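Local coordinates for geranyltranstransferase (IspA) (Helicobacter pylori, PDB 3LLW), which probably acts as a magnesium-dependent prenyltransferase of isoprenoid biosynthesis, in the FPP/GGPP synthase family, at residues K54-V59 and L201-I206; F77-S82 and A138-H143; I149-A154 and I193-I198. All coordinates share one frame; numbering follows the deposited sequence.

Contact 1 (K54-V59 and L201-I206); sequences KLFLAV and LVASGI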
loop_
_atom_site.group_PDB
_atom_site.type_symbol
_atom_site.label_atom_id
_atom_site.label_comp_id
_atom_site.label_asym_id
_atom_site.label_seq_id
_atom_site.Cartn_x
_atom_site.Cartn_y
_atom_site.Cartn_z
ATOM N N LYS A 54 17.983 7.748 6.775
ATOM C CA LYS A 54 19.055 8.732 6.996
ATOM C C LYS A 54 18.900 9.996 6.150
ATOM O O LYS A 54 19.156 11.096 6.639
ATOM C CB LYS A 54 20.432 8.124 6.789
ATOM C CG LYS A 54 20.871 7.238 7.937
ATOM C CD LYS A 54 22.086 6.414 7.569
ATOM C CE LYS A 54 22.362 5.392 8.672
ATOM N NZ LYS A 54 23.672 4.737 8.526
ATOM N N LEU A 55 18.469 9.849 4.898
ATOM C CA LEU A 55 18.207 11.014 4.040
ATOM C C LEU A 55 17.057 11.847 4.575
ATOM O O LEU A 55 17.123 13.069 4.559
ATOM C CB LEU A 55 17.873 10.578 2.615
ATOM C CG LEU A 55 18.990 10.053 1.720
ATOM C CD1 LEU A 55 18.356 9.247 0.589
ATOM C CD2 LEU A 55 19.800 11.224 1.187
ATOM N N PHE A 56 16.001 11.161 5.031
ATOM C CA PHE A 56 14.829 11.783 5.633
ATOM C C PHE A 56 15.236 12.601 6.846
ATOM O O PHE A 56 14.874 13.789 6.985
ATOM C CB PHE A 56 13.800 10.705 6.042
ATOM C CG PHE A 56 12.652 11.239 6.869
ATOM C CD1 PHE A 56 12.540 10.920 8.215
ATOM C CD2 PHE A 56 11.692 12.085 6.302
ATOM C CE1 PHE A 56 11.482 11.420 8.984
ATOM C CE2 PHE A 56 10.635 12.590 7.069
ATOM C CZ PHE A 56 10.538 12.276 8.407
ATOM N N LEU A 57 15.994 11.949 7.722
ATOM C CA LEU A 57 16.464 12.570 8.958
ATOM C C LEU A 57 17.515 13.664 8.747
ATOM O O LEU A 57 17.582 14.593 9.530
ATOM C CB LEU A 57 16.963 11.516 9.936
ATOM C CG LEU A 57 15.896 10.615 10.547
ATOM C CD1 LEU A 57 16.555 9.401 11.228
ATOM C CD2 LEU A 57 15.054 11.409 11.532
ATOM N N ALA A 58 18.297 13.569 7.677
ATOM C CA ALA A 58 19.254 14.615 7.330
ATOM C C ALA A 58 18.567 15.951 7.104
ATOM O O ALA A 58 19.039 16.954 7.593
ATOM C CB ALA A 58 20.052 14.233 6.108
ATOM N N VAL A 59 17.448 15.936 6.382
ATOM C CA VAL A 59 16.687 17.141 6.051
ATOM C C VAL A 59 15.963 17.664 7.283
ATOM O O VAL A 59 15.968 18.855 7.570
ATOM C CB VAL A 59 15.663 16.871 4.915
ATOM C CG1 VAL A 59 15.020 18.164 4.422
ATOM C CG2 VAL A 59 16.333 16.200 3.753
ATOM N N LEU A 201 11.304 17.629 4.232
ATOM C CA LEU A 201 10.857 19.056 4.232
ATOM C C LEU A 201 9.416 19.182 4.724
ATOM O O LEU A 201 9.139 19.907 5.668
ATOM C CB LEU A 201 11.015 19.713 2.846
ATOM C CG LEU A 201 10.532 21.177 2.699
ATOM C CD1 LEU A 201 11.219 22.116 3.697
ATOM C CD2 LEU A 201 10.752 21.690 1.302
ATOM N N VAL A 202 8.518 18.447 4.076
ATOM C CA VAL A 202 7.111 18.354 4.451
ATOM C C VAL A 202 6.908 18.071 5.947
ATOM O O VAL A 202 6.197 18.829 6.629
ATOM C CB VAL A 202 6.384 17.306 3.548
ATOM C CG1 VAL A 202 5.022 16.914 4.107
ATOM C CG2 VAL A 202 6.230 17.855 2.145
ATOM N N ALA A 203 7.557 17.017 6.457
ATOM C CA ALA A 203 7.471 16.652 7.885
ATOM C C ALA A 203 7.983 17.724 8.859
ATOM O O ALA A 203 7.505 17.798 9.984
ATOM C CB ALA A 203 8.172 15.328 8.154
ATOM N N SER A 204 8.943 18.546 8.429
ATOM C CA SER A 204 9.466 19.630 9.275
ATOM C C SER A 204 8.474 20.777 9.496
ATOM O O SER A 204 8.623 21.545 10.444
ATOM C CB SER A 204 10.782 20.181 8.723
ATOM O OG SER A 204 10.556 20.999 7.594
ATOM N N GLY A 205 7.474 20.882 8.626
ATOM C CA GLY A 205 6.443 21.909 8.756
ATOM C C GLY A 205 6.729 23.240 8.080
ATOM O O GLY A 205 5.818 24.052 7.916
ATOM N N ILE A 206 7.980 23.477 7.688
ATOM C CA ILE A 206 8.332 24.741 7.035
ATOM C C ILE A 206 7.852 24.723 5.580
ATOM O O ILE A 206 7.840 23.672 4.934
ATOM C CB ILE A 206 9.862 25.139 7.191
ATOM C CG1 ILE A 206 10.636 25.057 5.870
ATOM C CG2 ILE A 206 10.550 24.344 8.318
ATOM C CD1 ILE A 206 11.882 25.918 5.827
#
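Between residues 54-59 and 201-206 the backbones are nearest at Val59 and Leu201, CA to CA 6.4 Å. Residues 54-59 belong to helix 51-63, while 201-206 runs off the C-terminal end of helix 178-204, and the two meet inside the all-alpha isoprenoid synthase fold, in which a bundle of helices encloses the active-site cavity. The contact itself is buried and lies away from Asp94 and Asp100, which bind magnesium.

Two residues of helix 51-63, one turn apart, do the touching. Val59 aims its CB at the other segment, and its CG1, which is anti to the backbone N (chi1 -171°), comes to rest 3.8 Å from Leu201 N. This one methyl occupies the gap, and valine's short branch fits so close an approach. Leu201 contributes chiefly main chain here: its own side chain turns away and packs on Leu211 and Phe212 of helix 209-236, whose Leu215 also meets Val59.

Phe56 reaches across differently. Its CB does not aim at 201-206, but the long aromatic side chain brings the end of the ring nearer. Ala203 CB sits at the ring edge, close to its plane, 3.8 Å from Phe56 CE2 and 3.9 Å from Phe56 CZ. Alanine's single methyl is small enough to fit at the edge of the ring, and the pairing is apolar.

Gly205 is the first residue to leave helical angles, and its positive phi of 89° suits glycine, which carries no CB to collide with the preceding carbonyl oxygen. The helix end is also tied by its own serine: Ser204 OG donates to Leu201 O at 2.6 Å, in the carbonyl plane and on a lone pair, with a C=O...OG angle of 134°.

Contact 2 (F77-S82 and A138-H143); sequences FKIALS and ALLESH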
loop_
_atom_site.group_PDB
_atom_site.type_symbol
_atom_site.label_atom_id
_atom_site.label_comp_id
_atom_site.label_asym_id
_atom_site.label_seq_id
_atom_site.Cartn_x
_atom_site.Cartn_y
_atom_site.Cartn_z
ATOM N N PHE A 77 10.302 9.087 13.639
ATOM C CA PHE A 77 10.850 7.755 13.463
ATOM C C PHE A 77 9.826 6.851 12.759
ATOM O O PHE A 77 10.192 6.108 11.874
ATOM C CB PHE A 77 11.280 7.168 14.805
ATOM C CG PHE A 77 12.589 7.704 15.329
ATOM C CD1 PHE A 77 13.389 8.548 14.562
ATOM C CD2 PHE A 77 13.049 7.311 16.585
ATOM C CE1 PHE A 77 14.596 9.025 15.049
ATOM C CE2 PHE A 77 14.268 7.772 17.078
ATOM C CZ PHE A 77 15.044 8.629 16.307
ATOM N N LYS A 78 8.552 6.963 13.134
ATOM C CA LYS A 78 7.455 6.269 12.454
ATOM C C LYS A 78 7.462 6.533 10.945
ATOM O O LYS A 78 7.474 5.589 10.152
ATOM C CB LYS A 78 6.112 6.697 13.037
ATOM C CG LYS A 78 5.723 5.990 14.316
ATOM C CD LYS A 78 4.485 6.656 14.879
ATOM C CE LYS A 78 4.134 6.155 16.272
ATOM N NZ LYS A 78 2.987 6.943 16.836
ATOM N N ILE A 79 7.487 7.817 10.572
ATOM C CA ILE A 79 7.621 8.242 9.184
ATOM C C ILE A 79 8.858 7.692 8.477
ATOM O O ILE A 79 8.771 7.183 7.351
ATOM C CB ILE A 79 7.630 9.767 9.085
ATOM C CG1 ILE A 79 6.303 10.322 9.641
ATOM C CG2 ILE A 79 7.908 10.186 7.651
ATOM C CD1 ILE A 79 6.276 11.822 9.871
ATOM N N ALA A 80 10.005 7.788 9.142
ATOM C CA ALA A 80 11.249 7.236 8.626
ATOM C C ALA A 80 11.127 5.718 8.426
ATOM O O ALA A 80 11.625 5.180 7.435
ATOM C CB ALA A 80 12.398 7.558 9.578
ATOM N N LEU A 81 10.449 5.059 9.364
ATOM C CA LEU A 81 10.205 3.613 9.334
ATOM C C LEU A 81 9.253 3.233 8.188
ATOM O O LEU A 81 9.399 2.158 7.588
ATOM C CB LEU A 81 9.657 3.119 10.683
ATOM C CG LEU A 81 9.520 1.597 10.887
ATOM C CD1 LEU A 81 10.767 0.859 10.457
ATOM C CD2 LEU A 81 9.140 1.235 12.310
ATOM N N SER A 82 8.319 4.122 7.844
ATOM C CA SER A 82 7.398 3.830 6.737
ATOM C C SER A 82 8.139 3.754 5.415
ATOM O O SER A 82 7.824 2.915 4.576
ATOM C CB SER A 82 6.300 4.875 6.637
ATOM O OG SER A 82 6.813 6.048 6.067
ATOM N N ALA A 138 1.174 8.382 12.610
ATOM C CA ALA A 138 2.121 9.370 13.131
ATOM C C ALA A 138 1.390 10.658 13.523
ATOM O O ALA A 138 0.577 11.170 12.760
ATOM C CB ALA A 138 3.217 9.662 12.101
ATOM N N LEU A 139 1.692 11.175 14.709
ATOM C CA LEU A 139 0.946 12.296 15.293
ATOM C C LEU A 139 1.489 13.672 14.914
ATOM O O LEU A 139 2.045 14.379 15.759
ATOM C CB LEU A 139 0.899 12.171 16.822
ATOM C CG LEU A 139 0.372 10.900 17.486
ATOM C CD1 LEU A 139 0.464 11.059 18.997
ATOM C CD2 LEU A 139 -1.060 10.565 17.052
ATOM N N LEU A 140 1.337 14.042 13.647
ATOM C CA LEU A 140 1.605 15.411 13.213
ATOM C C LEU A 140 0.289 15.983 12.693
ATOM O O LEU A 140 -0.736 15.307 12.745
ATOM C CB LEU A 140 2.699 15.467 12.135
ATOM C CG LEU A 140 4.011 14.671 12.266
ATOM C CD1 LEU A 140 4.977 15.045 11.138
ATOM C CD2 LEU A 140 4.699 14.854 13.628
ATOM N N GLU A 141 0.313 17.223 12.207
ATOM C CA GLU A 141 -0.893 17.889 11.712
ATOM C C GLU A 141 -1.436 17.133 10.527
ATOM O O GLU A 141 -0.668 16.665 9.685
ATOM C CB GLU A 141 -0.608 19.335 11.320
ATOM C CG GLU A 141 -0.509 20.290 12.499
ATOM C CD GLU A 141 0.099 21.627 12.107
ATOM O OE1 GLU A 141 1.342 21.702 11.947
ATOM O OE2 GLU A 141 -0.670 22.604 11.960
ATOM N N SER A 142 -2.760 17.013 10.474
ATOM C CA SER A 142 -3.424 16.177 9.489
ATOM C C SER A 142 -2.996 16.487 8.060
ATOM O O SER A 142 -2.733 15.560 7.281
ATOM C CB SER A 142 -4.947 16.202 9.665
ATOM O OG SER A 142 -5.469 17.506 9.516
ATOM N N HIS A 143 -2.861 17.771 7.737
ATOM C CA HIS A 143 -2.466 18.171 6.390
ATOM C C HIS A 143 -1.040 17.740 6.036
ATOM O O HIS A 143 -0.752 17.480 4.869
ATOM C CB HIS A 143 -2.686 19.671 6.144
ATOM C CG HIS A 143 -1.715 20.558 6.855
ATOM N ND1 HIS A 143 -1.901 20.972 8.157
ATOM C CD2 HIS A 143 -0.554 21.122 6.441
ATOM C CE1 HIS A 143 -0.891 21.746 8.516
ATOM N NE2 HIS A 143 -0.061 21.855 7.493
#
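Ala138, Ile79 and Lys78 bury the most surface where helix 73-94 meets the connection between helices 117-137 and 142-156. Ala138 is central. It lies at the start of that connection, its CB directed at the helix, and it touches both neighbours: Ile79 CG1 is 4.0 Å from Ala138 CB, and Lys78 CD is 4.0 Å from Ala138 CA. The small methyl suits a place where the backbones come near, with Lys78 CA and Ala138 CA 6.2 Å apart.

Lys78 serves the contact with its methylenes. Its chain is extended beyond CG, so the aliphatic part passes alongside Ala138 while the ammonium is carried beyond the apolar patch. There NZ forms a salt bridge with Glu75 of the same helix, whose carboxylate oxygen OE2 also accepts the backbone N-H of Leu139; Glu75 thereby links the lysine to the connection.

Ile79 touches two residues of the connection. Its CG1 branch lies anti to the carbonyl carbon (chi1 -61°), and with the chain extended beyond CG1 (chi2 168°) CD1 meets Leu140 tip to tip, Ile79 CD1 to Leu140 CD1 being 3.7 Å. Between Ala138 and Leu140 the chain makes an inverse gamma turn centred on Leu139, with a weak bond of 3.1 Å from Leu140 N to Ala138 O, and the CB of Leu140 again points to the helix. Past Glu141, the N-cap residue, helix 142-156 begins at the dimer interface, where Ser142 OG is hydrogen-bonded to Ser142 OG of the second subunit.

The chemistry implies a division of labour. Dispersion and the exclusion of water hold the connection against helix 73-94 through isoleucine, alanine and leucine, while the ammonium of the partly exposed lysine is paired with Glu75, which would balance its charge.

Contact 3 (I149-A154 and I193-I198); sequences IKILSA and ISASLI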
loop_
_atom_site.group_PDB
_atom_site.type_symbol
_atom_site.label_atom_id
_atom_site.label_comp_id
_atom_site.label_asym_id
_atom_site.label_seq_id
_atom_site.Cartn_x
_atom_site.Cartn_y
_atom_site.Cartn_z
ATOM N N ILE A 149 1.835 11.023 2.667
ATOM C CA ILE A 149 1.184 9.904 1.996
ATOM C C ILE A 149 1.073 10.090 0.484
ATOM O O ILE A 149 1.415 9.150 -0.265
ATOM C CB ILE A 149 -0.161 9.550 2.673
ATOM C CG1 ILE A 149 0.113 8.973 4.065
ATOM C CG2 ILE A 149 -0.942 8.539 1.849
ATOM C CD1 ILE A 149 -1.132 8.679 4.889
ATOM N N LYS A 150 0.644 11.292 0.037
ATOM C CA LYS A 150 0.651 11.663 -1.393
ATOM C C LYS A 150 2.019 11.451 -2.027
ATOM O O LYS A 150 2.120 10.931 -3.145
ATOM C CB LYS A 150 0.331 13.160 -1.605
ATOM C CG LYS A 150 -1.062 13.649 -1.284
ATOM C CD LYS A 150 -1.243 15.057 -1.890
ATOM C CE LYS A 150 -2.464 15.767 -1.358
ATOM N NZ LYS A 150 -2.721 17.001 -2.147
ATOM N N ILE A 151 3.067 11.887 -1.324
ATOM C CA ILE A 151 4.439 11.753 -1.813
ATOM C C ILE A 151 4.888 10.284 -1.901
ATOM O O ILE A 151 5.318 9.840 -2.961
ATOM C CB ILE A 151 5.428 12.578 -0.969
ATOM C CG1 ILE A 151 5.158 14.079 -1.169
ATOM C CG2 ILE A 151 6.890 12.275 -1.367
ATOM C CD1 ILE A 151 5.899 14.944 -0.197
ATOM N N LEU A 152 4.760 9.544 -0.803
ATOM C CA LEU A 152 5.249 8.152 -0.750
ATOM C C LEU A 152 4.508 7.217 -1.716
ATOM O O LEU A 152 5.133 6.426 -2.436
ATOM C CB LEU A 152 5.198 7.614 0.683
ATOM C CG LEU A 152 5.939 6.279 0.893
ATOM C CD1 LEU A 152 7.469 6.437 0.855
ATOM C CD2 LEU A 152 5.503 5.628 2.188
ATOM N N SER A 153 3.182 7.337 -1.744
ATOM C CA SER A 153 2.342 6.606 -2.686
ATOM C C SER A 153 2.622 6.903 -4.153
ATOM O O SER A 153 2.690 5.954 -4.956
ATOM C CB SER A 153 0.857 6.806 -2.379
ATOM O OG SER A 153 0.493 8.192 -2.496
ATOM N N ALA A 154 2.780 8.183 -4.516
ATOM C CA ALA A 154 3.145 8.540 -5.908
ATOM C C ALA A 154 4.491 7.973 -6.350
ATOM O O ALA A 154 4.619 7.483 -7.466
ATOM C CB ALA A 154 3.139 10.034 -6.126
ATOM N N ILE A 193 14.362 7.833 -3.211
ATOM C CA ILE A 193 15.447 8.626 -2.614
ATOM C C ILE A 193 15.064 10.135 -2.621
ATOM O O ILE A 193 15.276 10.843 -1.632
ATOM C CB ILE A 193 16.761 8.347 -3.397
ATOM C CG1 ILE A 193 17.321 6.960 -2.994
ATOM C CG2 ILE A 193 17.821 9.433 -3.207
ATOM C CD1 ILE A 193 18.522 6.583 -3.781
ATOM N N SER A 194 14.485 10.617 -3.718
ATOM C CA SER A 194 14.062 12.030 -3.749
ATOM C C SER A 194 12.811 12.233 -2.881
ATOM O O SER A 194 12.676 13.268 -2.233
ATOM C CB SER A 194 13.929 12.568 -5.188
ATOM O OG SER A 194 12.609 12.899 -5.543
ATOM N N ALA A 195 11.946 11.211 -2.812
ATOM C CA ALA A 195 10.793 11.223 -1.891
ATOM C C ALA A 195 11.208 11.341 -0.436
ATOM O O ALA A 195 10.711 12.240 0.262
ATOM C CB ALA A 195 9.872 10.020 -2.093
ATOM N N SER A 196 12.111 10.453 0.011
ATOM C CA SER A 196 12.783 10.568 1.336
ATOM C C SER A 196 13.222 12.016 1.672
ATOM O O SER A 196 12.917 12.532 2.747
ATOM C CB SER A 196 13.998 9.644 1.411
ATOM O OG SER A 196 13.670 8.305 1.022
ATOM N N LEU A 197 13.918 12.665 0.747
ATOM C CA LEU A 197 14.381 14.036 0.959
ATOM C C LEU A 197 13.245 15.035 1.145
ATOM O O LEU A 197 13.206 15.712 2.167
ATOM C CB LEU A 197 15.304 14.487 -0.168
ATOM C CG LEU A 197 16.660 13.802 -0.183
ATOM C CD1 LEU A 197 17.265 13.948 -1.538
ATOM C CD2 LEU A 197 17.607 14.394 0.843
ATOM N N ILE A 198 12.291 15.070 0.212
ATOM C CA ILE A 198 11.138 16.010 0.304
ATOM C C ILE A 198 10.107 15.684 1.400
ATOM O O ILE A 198 9.379 16.583 1.887
ATOM C CB ILE A 198 10.441 16.258 -1.060
ATOM C CG1 ILE A 198 9.854 14.954 -1.615
ATOM C CG2 ILE A 198 11.423 16.904 -2.040
ATOM C CD1 ILE A 198 9.053 15.094 -2.897
#
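Ile151 packs into helix 178-204 through its CG2 methyl, which lies 3.8 Å from Ala195 CB and 3.9 Å from Ile198 CD1. This is the tight part of the contact: the backbones of the two segments are nearest at the same pair, Ile151 CA and Ala195 CA being 6.4 Å apart, and the small alanine permits that closeness. Ile198, one turn further along, has its CG1 between the backbone N and the carbonyl carbon (chi1 62°), a rotamer that puts it 4.0 Å from Ile151 CG2 with CD1 beside it. Isoleucine suits position 151 because its CG2 branch, one bond from CB, reaches Ala195 while CG1 leads CD1 to within 4.2 Å of Ile198 CD1.

The other face of helix 142-156 differs. Lys150 does not touch 193-198 and is partly exposed; it packs with Ile149 on Ser136 of the second subunit, while Ser153 and Ala154 meet Glu133 there. Ser153 OG turns back on its own helix and gives a 2.6 Å bond to Ile149 O. One helix thus joins a buried seam to the subunit interface, as in dimeric members of the all-alpha isoprenoid synthase fold.

How the contacts relate
From the N terminus, helix 51-63 opens contact 1, which closes only at the end of helix 178-204; contacts 2 and 3 both nest within that long loop. Contact 2 comes first, bringing the connection just before helix 142-156 back onto helix 73-94, and contact 3 follows in series, joining helix 142-156 to helix 178-204. Contacts 1 and 3 share helix 178-204, and contacts 2 and 3 share helix 142-156. The patches merge: Phe56 CZ lies 3.4 Å from Ile79 CG2, and Val202 CG2 is 3.8 Å from Ile151 CD1. Together they bind four helices into one core, which contacts 2 and 3 extend to the second subunit.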